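Local coordinates for amidohydrolase 3 domain-containing protein (Pyrococcus furiosus, PDB 3ICJ) that binds two zinc ions and, judging by its amidohydrolase family, probably hydrolyses carbon-nitrogen bonds other than peptide bonds, at residues V347-D352 / G369-A374; V357-F362 / E383-L388; V377-L382 / A417-T422. All blocks are in the same frame, centred on the assembly; numbering follows the deposited sequence.

Interaction 1 (V347-D352 / G369-A374); sequences VHAIGD and GRIEHA. With ZN (zinc ion), chain C.
H348 and H373 meet at one zinc ion, which H348 holds through ND1 at 2.1 Å and H373 through NE2 at 2.4 Å; the carboxylated K296 completes this site. The imidazoles form an offset edge-to-face pair, planes 80° apart, with CD2 of H373 3.4 Å from ND1 of H348. H348 reaches the metal because its CG lies anti to the backbone N (chi1 161°). I350 packs on the second ligand, its CG1 3.7 Å from CB of H373. The far nitrogens are anchored as well: NE2 of H348 is hydrogen-bonded to O of G301 and ND1 of H373 to OE1 of Q395, which would fix both rings in rotation. The two ligands come from a beta-alpha-beta unit of the amidohydrolase barrel: strand 346-349 carries H348, and H373 follows the corner at E372, just beyond strand 370-371. Pairing of the parallel strands rests on V347 N to R370 O (3.0 Å), E372 N to V347 O (3.0 Å) and A349 N to E372 O (3.1 Å, N-H...O angle 168°). E372 turns its carboxylate from this seam toward R370, which grips it side-on, NE to OE2 (2.8 Å) and NH2 to OE1. OE1 also accepts from ND1 of H101, a ligand of the other zinc. A leucine in place of E372 would probably leave R370 without its counter-charge and ND1 of H101 without its acceptor.

Interaction 2 (V357-F362 / E383-L388); sequences VALDAF and ERIKEL
L359 fills the middle of the gap between helices 352-365 and 379-388; the axes of segments 357-362 and 383-388 come within 11.0 Å, their N-to-C directions 33° from parallel. Both its methyls rest against I385: CD2 of L359 lies 3.9 Å from CG1 of I385, with the other methyl nearly as close. CD2 also meets the L388 methyl CD1 at 4.1 Å. L359 and I385 are buried, and this apolar cluster is the compact part of the contact. Toward solvent the packing gives way to charge. R384 bends at chi3 (80°) and brings its guanidinium back over the opposing helix, where CB of L359 lies against one face, 3.6 Å from NH2 and displaced toward the rim. NH1 of R384 then reaches OD1 of D360 at 2.9 Å, using the anti lone pair of that oxygen, while NH2 adds a weak bond to the same atom. A second carboxylate, that of E363 on the same helix, forms a salt bridge with NH1 too. The D360-R384 pair is only partly shielded from solvent, and the arginine serves as cover for the leucine while probably balancing the charges of D360 and E363.

Interaction 3 (V377-L382 / A417-T422); sequences VRDDQL and AYRLKT
R419 extends its guanidinium across the start of helix 379-388, where the rim of the group meets the V377 carbonyl and the D379 carboxylate. NH1 donates to O of V377 at 2.9 Å, with an N-H...O angle of 158°, and this oxygen lies in the guanidinium plane. Both terminal nitrogens also converge on one carboxylate atom: D379 OD1 stands 2.8 Å from NH1 and 2.8 Å from NH2 of R419. The grip is thus end-on, and OD1 is met nearly in line with its own C-O bond, the carboxylate and guanidinium planes 44° apart. A bend in the R419 chain at chi3 (72°) turns the group into this position. NH1 therefore serves a backbone and a side-chain acceptor together, tying the arginine to the chain at V377 as well as to the D379 side chain where helix 379-388 begins.

Beyond the charged rim the contact becomes apolar. Both methyls of L382, CD1 and CD2, lie 3.8 Å from CG2 of T422, and CD1 is also 3.9 Å from NH2 of R419. With CG2 anti to the backbone N, the T422 methyl is directed at this pair, and OG1 is left to hydrogen-bond E459. R419 itself occupies the N-cap position of helix 420-426 and centres an inverse gamma turn. V377 also packs on L423 and L382 on I426, and a V377-W416 backbone hydrogen bond ties the loops before the two helices. Helix 379-388 leads into strand 391-394 and helix 420-426 into strand 429-431, neighbours in the parallel sheet.

Overall arrangement
All three contacts fall within a run of the barrel whose parallel strands 346-349, 370-371, 391-394 and 429-431 lie side by side in chain order. Interaction 1 joins the first two strands at the zinc site; interactions 2 and 3 lie outward, their centres 11 and 12 Å from it and 13 Å from each other. Along the chain the segments of interactions 1 and 2 alternate, as do those of 2 and 3, while interaction 1 closes before interaction 3 opens. F362 packs against V347 and R370, and I385 touches V377. D352, salt-bridged to R378 and hydrogen-bonded through its O to NE2 of Q381, joins interaction 1 to interaction 3. Metal ligands and outer helices thus form one packed unit.

Interaction 1 (V347-D352 / G369-A374)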
ATOM      1  N   VAL A 347      -1.918  -2.045  12.480  1.00 39.32           N
ATOM      2  CA  VAL A 347      -2.520  -3.347  12.672  1.00 37.36           C
ATOM      3  C   VAL A 347      -3.572  -3.605  11.582  1.00 36.08           C
ATOM      4  O   VAL A 347      -4.581  -2.914  11.516  1.00 37.21           O
ATOM      5  CB  VAL A 347      -3.164  -3.419  14.082  1.00 38.03           C
ATOM      6  CG1 VAL A 347      -3.955  -4.658  14.258  1.00 40.02           C
ATOM      7  CG2 VAL A 347      -2.093  -3.304  15.182  1.00 37.42           C
ATOM      8  N   HIS A 348      -3.321  -4.595  10.734  1.00 34.55           N
ATOM      9  CA  HIS A 348      -4.295  -5.081   9.729  1.00 36.67           C
ATOM     10  C   HIS A 348      -5.489  -5.752  10.439  1.00 38.67           C
ATOM     11  O   HIS A 348      -5.327  -6.722  11.169  1.00 36.18           O
ATOM     12  CB  HIS A 348      -3.558  -6.047   8.769  1.00 38.49           C
ATOM     13  CG  HIS A 348      -4.434  -6.973   7.966  1.00 47.94           C
ATOM     14  ND1 HIS A 348      -4.326  -7.085   6.597  1.00 59.74           N
ATOM     15  CD2 HIS A 348      -5.362  -7.892   8.339  1.00 48.89           C
ATOM     16  CE1 HIS A 348      -5.164  -8.011   6.159  1.00 51.49           C
ATOM     17  NE2 HIS A 348      -5.815  -8.505   7.196  1.00 49.30           N
ATOM     18  N   ALA A 349      -6.677  -5.183  10.260  1.00 37.67           N
ATOM     19  CA  ALA A 349      -7.917  -5.778  10.762  1.00 36.56           C
ATOM     20  C   ALA A 349      -9.027  -5.597   9.739  1.00 36.07           C
ATOM     21  O   ALA A 349      -9.446  -4.475   9.451  1.00 39.04           O
ATOM     22  CB  ALA A 349      -8.316  -5.167  12.080  1.00 33.64           C
ATOM     23  N   ILE A 350      -9.514  -6.711   9.216  1.00 32.52           N
ATOM     24  CA  ILE A 350     -10.523  -6.706   8.149  1.00 35.07           C
ATOM     25  C   ILE A 350     -11.902  -7.083   8.677  1.00 36.79           C
ATOM     26  O   ILE A 350     -12.874  -6.328   8.498  1.00 36.18           O
ATOM     27  CB  ILE A 350     -10.049  -7.564   6.937  1.00 37.91           C
ATOM     28  CG1 ILE A 350      -8.878  -6.836   6.258  1.00 36.58           C
ATOM     29  CG2 ILE A 350     -11.219  -7.893   5.941  1.00 33.25           C
ATOM     30  CD1 ILE A 350      -8.434  -7.416   4.879  1.00 40.81           C
ATOM     31  N   GLY A 351     -11.985  -8.226   9.357  1.00 37.28           N
ATOM     32  CA  GLY A 351     -13.246  -8.691   9.923  1.00 30.37           C
ATOM     33  C   GLY A 351     -13.666  -7.851  11.119  1.00 36.40           C
ATOM     34  O   GLY A 351     -12.823  -7.236  11.770  1.00 32.83           O
ATOM     35  N   ASP A 352     -14.960  -7.831  11.421  1.00 34.11           N
ATOM     36  CA  ASP A 352     -15.465  -7.010  12.541  1.00 37.62           C
ATOM     37  C   ASP A 352     -14.893  -7.417  13.899  1.00 35.89           C
ATOM     38  O   ASP A 352     -14.659  -6.566  14.769  1.00 34.46           O
ATOM     39  CB  ASP A 352     -16.981  -6.977  12.570  1.00 33.86           C
ATOM     40  CG  ASP A 352     -17.588  -8.300  12.983  1.00 36.86           C
ATOM     41  OD1 ASP A 352     -17.412  -9.316  12.272  1.00 38.89           O
ATOM     42  OD2 ASP A 352     -18.261  -8.331  14.029  1.00 39.21           O
ATOM     43  N   GLY A 369      -2.958   3.718  18.022  1.00 38.93           N
ATOM     44  CA  GLY A 369      -2.312   3.134  16.860  1.00 39.69           C
ATOM     45  C   GLY A 369      -3.110   3.422  15.612  1.00 39.30           C
ATOM     46  O   GLY A 369      -4.009   4.268  15.614  1.00 36.33           O
ATOM     47  N   ARG A 370      -2.760   2.735  14.531  1.00 35.17           N
ATOM     48  CA  ARG A 370      -3.542   2.801  13.339  1.00 37.87           C
ATOM     49  C   ARG A 370      -4.034   1.418  12.940  1.00 34.48           C
ATOM     50  O   ARG A 370      -3.397   0.400  13.242  1.00 36.22           O
ATOM     51  CB  ARG A 370      -2.806   3.520  12.166  1.00 34.62           C
ATOM     52  CG  ARG A 370      -1.424   3.033  11.882  1.00 36.63           C
ATOM     53  CD  ARG A 370      -0.750   3.831  10.754  1.00 35.59           C
ATOM     54  NE  ARG A 370      -1.193   3.371   9.429  1.00 37.09           N
ATOM     55  CZ  ARG A 370      -0.724   3.835   8.273  1.00 42.25           C
ATOM     56  NH1 ARG A 370       0.188   4.805   8.255  1.00 39.36           N
ATOM     57  NH2 ARG A 370      -1.183   3.342   7.129  1.00 37.88           N
ATOM     58  N   ILE A 371      -5.169   1.405  12.243  1.00 37.27           N
ATOM     59  CA  ILE A 371      -5.747   0.179  11.707  1.00 37.62           C
ATOM     60  C   ILE A 371      -5.742   0.264  10.177  1.00 35.13           C
ATOM     61  O   ILE A 371      -6.185   1.252   9.590  1.00 41.33           O
ATOM     62  CB  ILE A 371      -7.200  -0.096  12.280  1.00 33.39           C
ATOM     63  CG1 ILE A 371      -7.133  -0.458  13.761  1.00 34.97           C
ATOM     64  CG2 ILE A 371      -7.918  -1.211  11.497  1.00 32.07           C
ATOM     65  CD1 ILE A 371      -8.528  -0.524  14.434  1.00 38.03           C
ATOM     66  N   GLU A 372      -5.190  -0.768   9.548  1.00 33.82           N
ATOM     67  CA  GLU A 372      -5.197  -0.903   8.108  1.00 34.01           C
ATOM     68  C   GLU A 372      -6.457  -1.673   7.718  1.00 37.70           C
ATOM     69  O   GLU A 372      -6.772  -2.708   8.327  1.00 37.41           O
ATOM     70  CB  GLU A 372      -3.969  -1.704   7.640  1.00 36.39           C
ATOM     71  CG  GLU A 372      -2.673  -1.266   8.313  1.00 38.89           C
ATOM     72  CD  GLU A 372      -2.473   0.233   8.199  1.00 42.99           C
ATOM     73  OE1 GLU A 372      -2.338   0.724   7.063  1.00 37.79           O
ATOM     74  OE2 GLU A 372      -2.483   0.924   9.242  1.00 46.71           O
ATOM     75  N   HIS A 373      -7.135  -1.156   6.693  1.00 35.70           N
ATOM     76  CA  HIS A 373      -8.384  -1.685   6.090  1.00 37.81           C
ATOM     77  C   HIS A 373      -9.655  -1.296   6.832  1.00 39.30           C
ATOM     78  O   HIS A 373     -10.499  -0.590   6.263  1.00 42.36           O
ATOM     79  CB  HIS A 373      -8.320  -3.191   5.769  1.00 41.86           C
ATOM     80  CG  HIS A 373      -7.047  -3.597   5.086  1.00 43.39           C
ATOM     81  ND1 HIS A 373      -6.674  -3.101   3.858  1.00 56.27           N
ATOM     82  CD2 HIS A 373      -6.033  -4.397   5.491  1.00 45.50           C
ATOM     83  CE1 HIS A 373      -5.496  -3.596   3.520  1.00 60.31           C
ATOM     84  NE2 HIS A 373      -5.086  -4.385   4.496  1.00 52.14           N
ATOM     85  N   ALA A 374      -9.786  -1.769   8.079  1.00 35.65           N
ATOM     86  CA  ALA A 374     -11.019  -1.638   8.874  1.00 39.31           C
ATOM     87  C   ALA A 374     -12.266  -1.917   8.017  1.00 38.64           C
ATOM     88  O   ALA A 374     -13.220  -1.131   8.021  1.00 42.11           O
ATOM     89  CB  ALA A 374     -11.096  -0.237   9.526  1.00 39.97           C
TER
HETATM   90 ZN    ZN C 602      -3.374  -5.955   5.084  0.50 66.73          ZN

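Interaction 2 (V357-F362 / E383-L388)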
ATOM      1  N   VAL A 357     -10.371  -6.911  18.373  1.00 35.57           N
ATOM      2  CA  VAL A 357      -9.073  -7.351  18.915  1.00 36.40           C
ATOM      3  C   VAL A 357      -8.067  -6.191  18.893  1.00 37.81           C
ATOM      4  O   VAL A 357      -7.373  -5.937  19.895  1.00 34.75           O
ATOM      5  CB  VAL A 357      -8.514  -8.602  18.151  1.00 40.10           C
ATOM      6  CG1 VAL A 357      -7.028  -8.888  18.537  1.00 36.25           C
ATOM      7  CG2 VAL A 357      -9.374  -9.834  18.453  1.00 34.85           C
ATOM      8  N   ALA A 358      -8.033  -5.464  17.768  1.00 33.21           N
ATOM      9  CA  ALA A 358      -7.155  -4.296  17.602  1.00 33.21           C
ATOM     10  C   ALA A 358      -7.513  -3.155  18.563  1.00 36.71           C
ATOM     11  O   ALA A 358      -6.633  -2.602  19.206  1.00 37.37           O
ATOM     12  CB  ALA A 358      -7.170  -3.801  16.150  1.00 30.05           C
ATOM     13  N   LEU A 359      -8.799  -2.825  18.669  1.00 36.96           N
ATOM     14  CA  LEU A 359      -9.275  -1.833  19.643  1.00 36.62           C
ATOM     15  C   LEU A 359      -8.973  -2.205  21.097  1.00 37.12           C
ATOM     16  O   LEU A 359      -8.512  -1.351  21.860  1.00 34.47           O
ATOM     17  CB  LEU A 359     -10.763  -1.523  19.445  1.00 36.32           C
ATOM     18  CG  LEU A 359     -11.179  -0.878  18.113  1.00 36.19           C
ATOM     19  CD1 LEU A 359     -12.700  -0.825  17.995  1.00 39.97           C
ATOM     20  CD2 LEU A 359     -10.589   0.497  17.945  1.00 34.36           C
ATOM     21  N   ASP A 360      -9.198  -3.468  21.464  1.00 37.48           N
ATOM     22  CA  ASP A 360      -8.829  -3.979  22.787  1.00 40.28           C
ATOM     23  C   ASP A 360      -7.347  -3.806  23.068  1.00 37.20           C
ATOM     24  O   ASP A 360      -6.962  -3.455  24.178  1.00 36.11           O
ATOM     25  CB  ASP A 360      -9.143  -5.476  22.922  1.00 41.96           C
ATOM     26  CG  ASP A 360     -10.637  -5.775  23.024  1.00 43.53           C
ATOM     27  OD1 ASP A 360     -11.455  -4.855  23.234  1.00 41.36           O
ATOM     28  OD2 ASP A 360     -10.986  -6.961  22.889  1.00 38.79           O
ATOM     29  N   ALA A 361      -6.520  -4.099  22.069  1.00 33.68           N
ATOM     30  CA  ALA A 361      -5.080  -4.028  22.236  1.00 35.18           C
ATOM     31  C   ALA A 361      -4.608  -2.586  22.439  1.00 37.59           C
ATOM     32  O   ALA A 361      -3.750  -2.338  23.293  1.00 32.11           O
ATOM     33  CB  ALA A 361      -4.391  -4.657  21.067  1.00 28.06           C
ATOM     34  N   PHE A 362      -5.180  -1.655  21.665  1.00 37.40           N
ATOM     35  CA  PHE A 362      -4.853  -0.231  21.778  1.00 39.78           C
ATOM     36  C   PHE A 362      -5.344   0.371  23.091  1.00 40.61           C
ATOM     37  O   PHE A 362      -4.639   1.172  23.709  1.00 39.36           O
ATOM     38  CB  PHE A 362      -5.410   0.584  20.594  1.00 34.29           C
ATOM     39  CG  PHE A 362      -4.766   0.273  19.271  1.00 38.69           C
ATOM     40  CD1 PHE A 362      -3.436  -0.118  19.193  1.00 37.96           C
ATOM     41  CD2 PHE A 362      -5.499   0.395  18.090  1.00 42.24           C
ATOM     42  CE1 PHE A 362      -2.847  -0.402  17.962  1.00 47.25           C
ATOM     43  CE2 PHE A 362      -4.920   0.113  16.858  1.00 37.91           C
ATOM     44  CZ  PHE A 362      -3.595  -0.286  16.790  1.00 40.18           C
ATOM     45  N   GLU A 383     -18.077   4.493  18.425  1.00 45.58           N
ATOM     46  CA  GLU A 383     -17.725   5.263  19.620  1.00 47.03           C
ATOM     47  C   GLU A 383     -16.321   4.974  20.134  1.00 43.80           C
ATOM     48  O   GLU A 383     -15.635   5.899  20.551  1.00 42.71           O
ATOM     49  CB  GLU A 383     -18.749   5.071  20.751  1.00 51.54           C
ATOM     50  CG  GLU A 383     -20.007   5.947  20.616  1.00 71.48           C
ATOM     51  CD  GLU A 383     -19.707   7.432  20.343  1.00 84.28           C
ATOM     52  OE1 GLU A 383     -18.901   8.043  21.082  1.00 85.45           O
ATOM     53  OE2 GLU A 383     -20.292   7.989  19.387  1.00 89.21           O
ATOM     54  N   ARG A 384     -15.903   3.704  20.097  1.00 36.45           N
ATOM     55  CA  ARG A 384     -14.577   3.302  20.573  1.00 39.70           C
ATOM     56  C   ARG A 384     -13.476   3.869  19.685  1.00 39.32           C
ATOM     57  O   ARG A 384     -12.436   4.272  20.187  1.00 38.19           O
ATOM     58  CB  ARG A 384     -14.426   1.779  20.598  1.00 42.83           C
ATOM     59  CG  ARG A 384     -15.276   1.055  21.620  1.00 50.31           C
ATOM     60  CD  ARG A 384     -14.906  -0.417  21.636  1.00 43.72           C
ATOM     61  NE  ARG A 384     -13.686  -0.661  22.406  1.00 44.92           N
ATOM     62  CZ  ARG A 384     -13.000  -1.801  22.380  1.00 46.08           C
ATOM     63  NH1 ARG A 384     -11.923  -1.946  23.140  1.00 41.28           N
ATOM     64  NH2 ARG A 384     -13.391  -2.799  21.597  1.00 44.43           N
ATOM     65  N   ILE A 385     -13.722   3.883  18.374  1.00 38.47           N
ATOM     66  CA  ILE A 385     -12.773   4.394  17.378  1.00 36.60           C
ATOM     67  C   ILE A 385     -12.590   5.899  17.544  1.00 38.20           C
ATOM     68  O   ILE A 385     -11.462   6.386  17.577  1.00 35.70           O
ATOM     69  CB  ILE A 385     -13.218   4.001  15.934  1.00 35.09           C
ATOM     70  CG1 ILE A 385     -13.086   2.485  15.740  1.00 33.69           C
ATOM     71  CG2 ILE A 385     -12.400   4.725  14.849  1.00 36.42           C
ATOM     72  CD1 ILE A 385     -13.781   1.944  14.498  1.00 42.18           C
ATOM     73  N   LYS A 386     -13.707   6.616  17.682  1.00 38.64           N
ATOM     74  CA  LYS A 386     -13.708   8.059  17.938  1.00 42.42           C
ATOM     75  C   LYS A 386     -12.932   8.397  19.220  1.00 43.32           C
ATOM     76  O   LYS A 386     -12.050   9.259  19.188  1.00 39.99           O
ATOM     77  CB  LYS A 386     -15.157   8.568  18.051  1.00 36.26           C
ATOM     78  CG  LYS A 386     -15.320  10.076  18.150  1.00 46.53           C
ATOM     79  CD  LYS A 386     -16.812  10.396  18.349  1.00 44.97           C
ATOM     80  CE  LYS A 386     -17.040  11.782  18.936  1.00 61.53           C
ATOM     81  NZ  LYS A 386     -16.953  12.829  17.889  1.00 70.90           N
ATOM     82  N   GLU A 387     -13.256   7.695  20.318  1.00 38.87           N
ATOM     83  CA  GLU A 387     -12.729   7.975  21.669  1.00 38.13           C
ATOM     84  C   GLU A 387     -11.236   7.674  21.820  1.00 38.30           C
ATOM     85  O   GLU A 387     -10.515   8.416  22.487  1.00 38.24           O
ATOM     86  CB  GLU A 387     -13.596   7.252  22.734  1.00 45.79           C
ATOM     87  CG  GLU A 387     -12.889   6.513  23.886  1.00 61.89           C
ATOM     88  CD  GLU A 387     -13.652   5.238  24.333  1.00 77.16           C
ATOM     89  OE1 GLU A 387     -13.015   4.168  24.470  1.00 75.18           O
ATOM     90  OE2 GLU A 387     -14.891   5.294  24.532  1.00 71.70           O
ATOM     91  N   LEU A 388     -10.781   6.592  21.186  1.00 37.49           N
ATOM     92  CA  LEU A 388      -9.372   6.202  21.174  1.00 37.75           C
ATOM     93  C   LEU A 388      -8.567   6.912  20.075  1.00 41.39           C
ATOM     94  O   LEU A 388      -7.341   6.741  20.013  1.00 40.74           O
ATOM     95  CB  LEU A 388      -9.248   4.686  20.975  1.00 36.33           C
ATOM     96  CG  LEU A 388      -9.716   3.721  22.067  1.00 47.68           C
ATOM     97  CD1 LEU A 388      -9.722   2.297  21.512  1.00 41.96           C
ATOM     98  CD2 LEU A 388      -8.853   3.853  23.336  1.00 52.78           C
TER

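Interaction 3 (V377-L382 / A417-T422)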
ATOM      1  N   VAL A 377     -16.841  -2.421   9.974  1.00 40.04           N
ATOM      2  CA  VAL A 377     -16.966  -1.706  11.245  1.00 33.93           C
ATOM      3  C   VAL A 377     -18.436  -1.627  11.638  1.00 35.53           C
ATOM      4  O   VAL A 377     -19.277  -1.103  10.888  1.00 34.70           O
ATOM      5  CB  VAL A 377     -16.348  -0.281  11.186  1.00 39.49           C
ATOM      6  CG1 VAL A 377     -16.529   0.424  12.527  1.00 40.51           C
ATOM      7  CG2 VAL A 377     -14.870  -0.334  10.797  1.00 35.10           C
ATOM      8  N   ARG A 378     -18.746  -2.175  12.804  1.00 34.68           N
ATOM      9  CA  ARG A 378     -20.108  -2.135  13.331  1.00 35.46           C
ATOM     10  C   ARG A 378     -20.421  -0.752  13.928  1.00 39.06           C
ATOM     11  O   ARG A 378     -19.507  -0.038  14.374  1.00 36.92           O
ATOM     12  CB  ARG A 378     -20.305  -3.223  14.393  1.00 33.84           C
ATOM     13  CG  ARG A 378     -19.872  -4.630  13.965  1.00 34.09           C
ATOM     14  CD  ARG A 378     -20.179  -5.696  15.041  1.00 37.04           C
ATOM     15  NE  ARG A 378     -19.738  -5.335  16.395  1.00 39.04           N
ATOM     16  CZ  ARG A 378     -18.654  -5.824  16.993  1.00 34.65           C
ATOM     17  NH1 ARG A 378     -18.345  -5.417  18.210  1.00 32.80           N
ATOM     18  NH2 ARG A 378     -17.861  -6.711  16.372  1.00 35.95           N
ATOM     19  N   ASP A 379     -21.711  -0.392  13.937  1.00 34.69           N
ATOM     20  CA  ASP A 379     -22.212   0.810  14.617  1.00 38.06           C
ATOM     21  C   ASP A 379     -21.703   0.927  16.055  1.00 38.09           C
ATOM     22  O   ASP A 379     -21.256   1.997  16.476  1.00 38.36           O
ATOM     23  CB  ASP A 379     -23.745   0.836  14.620  1.00 40.33           C
ATOM     24  CG  ASP A 379     -24.332   1.301  13.291  1.00 47.48           C
ATOM     25  OD1 ASP A 379     -23.577   1.475  12.306  1.00 45.94           O
ATOM     26  OD2 ASP A 379     -25.560   1.492  13.231  1.00 49.12           O
ATOM     27  N   ASP A 380     -21.722  -0.187  16.782  1.00 37.75           N
ATOM     28  CA  ASP A 380     -21.272  -0.194  18.172  1.00 41.12           C
ATOM     29  C   ASP A 380     -19.754  -0.019  18.349  1.00 41.88           C
ATOM     30  O   ASP A 380     -19.292   0.231  19.459  1.00 50.14           O
ATOM     31  CB  ASP A 380     -21.803  -1.432  18.926  1.00 41.67           C
ATOM     32  CG  ASP A 380     -21.211  -2.753  18.416  1.00 46.72           C
ATOM     33  OD1 ASP A 380     -19.988  -2.957  18.510  1.00 51.39           O
ATOM     34  OD2 ASP A 380     -21.978  -3.622  17.965  1.00 57.67           O
ATOM     35  N   GLN A 381     -18.984  -0.142  17.267  1.00 35.90           N
ATOM     36  CA  GLN A 381     -17.536   0.044  17.355  1.00 38.23           C
ATOM     37  C   GLN A 381     -17.119   1.489  17.125  1.00 40.47           C
ATOM     38  O   GLN A 381     -16.004   1.879  17.485  1.00 39.44           O
ATOM     39  CB  GLN A 381     -16.812  -0.868  16.349  1.00 37.14           C
ATOM     40  CG  GLN A 381     -16.879  -2.357  16.700  1.00 42.39           C
ATOM     41  CD  GLN A 381     -16.345  -3.233  15.579  1.00 34.82           C
ATOM     42  OE1 GLN A 381     -16.626  -2.993  14.407  1.00 41.46           O
ATOM     43  NE2 GLN A 381     -15.537  -4.218  15.931  1.00 32.40           N
ATOM     44  N   LEU A 382     -18.016   2.272  16.523  1.00 43.83           N
ATOM     45  CA  LEU A 382     -17.748   3.668  16.148  1.00 39.47           C
ATOM     46  C   LEU A 382     -17.342   4.570  17.314  1.00 41.95           C
ATOM     47  O   LEU A 382     -16.370   5.312  17.204  1.00 39.56           O
ATOM     48  CB  LEU A 382     -18.957   4.281  15.435  1.00 36.05           C
ATOM     49  CG  LEU A 382     -19.415   3.630  14.133  1.00 33.94           C
ATOM     50  CD1 LEU A 382     -20.668   4.331  13.607  1.00 36.91           C
ATOM     51  CD2 LEU A 382     -18.299   3.669  13.082  1.00 31.98           C
ATOM     52  N   ALA A 417     -19.565  -2.498   5.706  1.00 32.15           N
ATOM     53  CA  ALA A 417     -18.413  -2.523   4.809  1.00 36.65           C
ATOM     54  C   ALA A 417     -18.015  -1.175   4.223  1.00 41.45           C
ATOM     55  O   ALA A 417     -18.865  -0.459   3.689  1.00 37.88           O
ATOM     56  CB  ALA A 417     -18.633  -3.531   3.681  1.00 35.61           C
ATOM     57  N   TYR A 418     -16.711  -0.873   4.294  1.00 40.97           N
ATOM     58  CA  TYR A 418     -16.088   0.277   3.601  1.00 37.28           C
ATOM     59  C   TYR A 418     -16.825   1.586   3.847  1.00 40.35           C
ATOM     60  O   TYR A 418     -17.242   2.308   2.914  1.00 38.85           O
ATOM     61  CB  TYR A 418     -15.884  -0.008   2.095  1.00 36.39           C
ATOM     62  CG  TYR A 418     -15.157  -1.312   1.827  1.00 31.59           C
ATOM     63  CD1 TYR A 418     -13.927  -1.596   2.447  1.00 36.12           C
ATOM     64  CD2 TYR A 418     -15.695  -2.270   0.966  1.00 33.79           C
ATOM     65  CE1 TYR A 418     -13.260  -2.811   2.210  1.00 43.15           C
ATOM     66  CE2 TYR A 418     -15.027  -3.484   0.715  1.00 43.48           C
ATOM     67  CZ  TYR A 418     -13.812  -3.746   1.344  1.00 46.76           C
ATOM     68  OH  TYR A 418     -13.147  -4.942   1.100  1.00 45.61           O
ATOM     69  N   ARG A 419     -16.968   1.876   5.137  1.00 36.77           N
ATOM     70  CA  ARG A 419     -17.762   3.001   5.613  1.00 35.90           C
ATOM     71  C   ARG A 419     -16.934   4.290   5.599  1.00 37.76           C
ATOM     72  O   ARG A 419     -16.691   4.896   6.642  1.00 40.21           O
ATOM     73  CB  ARG A 419     -18.266   2.686   7.027  1.00 32.58           C
ATOM     74  CG  ARG A 419     -19.186   1.484   7.065  1.00 39.70           C
ATOM     75  CD  ARG A 419     -19.742   1.235   8.476  1.00 35.04           C
ATOM     76  NE  ARG A 419     -20.739   2.225   8.889  1.00 37.43           N
ATOM     77  CZ  ARG A 419     -21.440   2.127  10.015  1.00 35.66           C
ATOM     78  NH1 ARG A 419     -21.238   1.097  10.840  1.00 32.59           N
ATOM     79  NH2 ARG A 419     -22.337   3.054  10.334  1.00 38.71           N
ATOM     80  N   LEU A 420     -16.511   4.696   4.399  1.00 38.36           N
ATOM     81  CA  LEU A 420     -15.550   5.772   4.209  1.00 38.90           C
ATOM     82  C   LEU A 420     -16.026   7.083   4.804  1.00 36.92           C
ATOM     83  O   LEU A 420     -15.271   7.755   5.507  1.00 39.29           O
ATOM     84  CB  LEU A 420     -15.226   5.958   2.713  1.00 33.23           C
ATOM     85  CG  LEU A 420     -14.786   4.705   1.941  1.00 41.16           C
ATOM     86  CD1 LEU A 420     -14.383   5.056   0.512  1.00 36.96           C
ATOM     87  CD2 LEU A 420     -13.648   3.993   2.636  1.00 41.46           C
ATOM     88  N   LYS A 421     -17.280   7.438   4.526  1.00 37.54           N
ATOM     89  CA  LYS A 421     -17.831   8.705   5.001  1.00 33.36           C
ATOM     90  C   LYS A 421     -17.936   8.715   6.537  1.00 38.05           C
ATOM     91  O   LYS A 421     -17.524   9.679   7.185  1.00 42.48           O
ATOM     92  CB  LYS A 421     -19.184   8.984   4.326  1.00 38.57           C
ATOM     93  CG  LYS A 421     -19.983  10.149   4.911  1.00 40.65           C
ATOM     94  CD  LYS A 421     -19.293  11.471   4.645  1.00 49.99           C
ATOM     95  CE  LYS A 421     -20.196  12.650   4.972  1.00 57.51           C
ATOM     96  NZ  LYS A 421     -19.373  13.815   5.382  1.00 63.97           N
ATOM     97  N   THR A 422     -18.452   7.629   7.104  1.00 37.92           N
ATOM     98  CA  THR A 422     -18.626   7.518   8.548  1.00 37.13           C
ATOM     99  C   THR A 422     -17.280   7.539   9.273  1.00 36.12           C
ATOM    100  O   THR A 422     -17.077   8.352  10.174  1.00 35.55           O
ATOM    101  CB  THR A 422     -19.424   6.260   8.917  1.00 37.22           C
ATOM    102  OG1 THR A 422     -20.717   6.354   8.335  1.00 37.18           O
ATOM    103  CG2 THR A 422     -19.602   6.118  10.439  1.00 37.32           C
TER